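Local coordinates for protein 4-hydroxy-tetrahydrodipicolinate synthase (Methanocaldococcus jannaschii DSM 2661, PDB 2YXG) that probably catalyses the condensation of pyruvate with aspartate semialdehyde to 4-hydroxy-tetrahydrodipicolinate in lysine biosynthesis, through a Schiff base in a TIM barrel, at residues E123-P128 and Y154-A159. Sequence-based numbering, arbitrary orientation.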
# COMPACT_ATOMS: atom_id res chain seq x y z
N GLU A 123 -17.81 2.90 29.10
CA GLU A 123 -18.45 3.56 30.25
C GLU A 123 -19.96 3.62 30.17
O GLU A 123 -20.63 3.76 31.20
CB GLU A 123 -17.92 4.99 30.41
CG GLU A 123 -16.56 5.06 31.15
CD GLU A 123 -15.72 6.31 30.83
OE1 GLU A 123 -16.30 7.38 30.49
OE2 GLU A 123 -14.46 6.20 30.89
N SER A 124 -20.52 3.53 28.96
CA SER A 124 -21.95 3.72 28.75
C SER A 124 -22.80 2.49 29.10
O SER A 124 -24.02 2.60 29.30
CB SER A 124 -22.25 4.19 27.30
OG SER A 124 -22.18 3.12 26.34
N ILE A 125 -22.18 1.32 29.16
CA ILE A 125 -22.95 0.08 29.28
C ILE A 125 -22.19 -0.89 30.12
O ILE A 125 -21.00 -0.69 30.35
CB ILE A 125 -23.21 -0.58 27.89
CG1 ILE A 125 -21.89 -0.96 27.18
CG2 ILE A 125 -24.10 0.34 27.03
CD1 ILE A 125 -22.09 -1.74 25.85
N ASN A 126 -22.87 -1.96 30.56
CA ASN A 126 -22.22 -3.05 31.23
C ASN A 126 -22.00 -4.33 30.37
O ASN A 126 -21.24 -5.20 30.76
CB ASN A 126 -22.89 -3.35 32.59
CG ASN A 126 -22.55 -2.24 33.64
OD1 ASN A 126 -23.45 -1.65 34.23
ND2 ASN A 126 -21.24 -1.91 33.79
N LEU A 127 -22.62 -4.39 29.20
CA LEU A 127 -22.37 -5.49 28.23
C LEU A 127 -20.89 -5.70 27.87
O LEU A 127 -20.12 -4.76 27.83
CB LEU A 127 -23.18 -5.25 26.95
CG LEU A 127 -24.68 -5.17 27.14
CD1 LEU A 127 -25.38 -5.26 25.77
CD2 LEU A 127 -25.12 -6.33 28.09
N PRO A 128 -20.51 -6.94 27.57
CA PRO A 128 -19.20 -7.16 26.95
C PRO A 128 -19.16 -6.45 25.59
O PRO A 128 -20.19 -6.32 24.92
CB PRO A 128 -19.14 -8.67 26.74
CG PRO A 128 -20.22 -9.29 27.65
CD PRO A 128 -21.26 -8.20 27.78
N TYR A 154 -10.97 -1.13 31.19
CA TYR A 154 -12.37 -1.49 31.14
C TYR A 154 -12.54 -2.99 31.12
O TYR A 154 -12.20 -3.66 30.11
CB TYR A 154 -12.99 -0.88 29.90
CG TYR A 154 -12.90 0.62 29.88
CD1 TYR A 154 -13.77 1.40 30.67
CD2 TYR A 154 -11.92 1.27 29.12
CE1 TYR A 154 -13.67 2.82 30.66
CE2 TYR A 154 -11.81 2.68 29.11
CZ TYR A 154 -12.70 3.44 29.86
OH TYR A 154 -12.59 4.81 29.83
N SER A 155 -13.12 -3.52 32.20
CA SER A 155 -13.35 -4.96 32.26
C SER A 155 -14.33 -5.46 31.19
O SER A 155 -14.34 -6.65 30.88
CB SER A 155 -13.88 -5.36 33.62
OG SER A 155 -15.10 -4.68 33.84
N ASN A 156 -15.17 -4.58 30.64
CA ASN A 156 -16.14 -5.06 29.62
C ASN A 156 -15.60 -5.03 28.18
O ASN A 156 -16.32 -5.31 27.26
CB ASN A 156 -17.52 -4.39 29.72
CG ASN A 156 -17.47 -2.87 29.64
OD1 ASN A 156 -16.44 -2.25 29.90
ND2 ASN A 156 -18.60 -2.25 29.34
N ILE A 157 -14.35 -4.61 28.01
CA ILE A 157 -13.67 -4.73 26.73
C ILE A 157 -13.15 -6.17 26.60
O ILE A 157 -12.11 -6.56 27.15
CB ILE A 157 -12.54 -3.72 26.56
CG1 ILE A 157 -13.11 -2.32 26.64
CG2 ILE A 157 -11.79 -3.95 25.17
CD1 ILE A 157 -13.59 -1.79 25.33
N SER A 158 -13.89 -6.95 25.83
CA SER A 158 -13.81 -8.39 25.97
C SER A 158 -13.13 -9.09 24.79
O SER A 158 -12.31 -9.99 25.00
CB SER A 158 -15.18 -8.96 26.24
OG SER A 158 -15.12 -10.36 26.03
N ALA A 159 -13.44 -8.66 23.56
CA ALA A 159 -12.86 -9.29 22.39
C ALA A 159 -12.49 -8.27 21.32
O ALA A 159 -12.89 -7.07 21.40
CB ALA A 159 -13.81 -10.36 21.85
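Tyr-154 OH donates a hydrogen bond to Glu-123 OE2 at 2.6 Å, reaching the oxygen on its anti side and 35° out of the carboxylate plane. OE2 lies at the ring edge, in the plane of the phenol, while Glu-123 CG packs 3.7 Å from Tyr-154 CE1. The second grip is the amide of Asn-156. Its chi1 of 56° holds CG over the backbone, and the amide beyond it reaches into the loop that follows helix 111-124; ND2 donates to Leu-127 O at 3.3 Å, a bent bond, and more strongly to Ala-122 O. Ile-125 O is also close to ND2, but its direction does not suit a hydrogen bond. A phenylalanine in place of Tyr-154 would probably leave the Glu-123 carboxylate without this donor and freer to turn. Closer to the barrel strands, Pro-128 CA makes a CH...O contact with Asn-156 O at 3.4 Å, and Pro-128 CB meets Ser-158 CB at 4.0 Å, with Phe-2 against both side chains. Beyond, strands 129-133 and 157-162 run parallel as neighbours in the TIM barrel. A phenol-carboxylate bond and an amide shared between two backbone carbonyls thus join these surface connections, with little apolar packing.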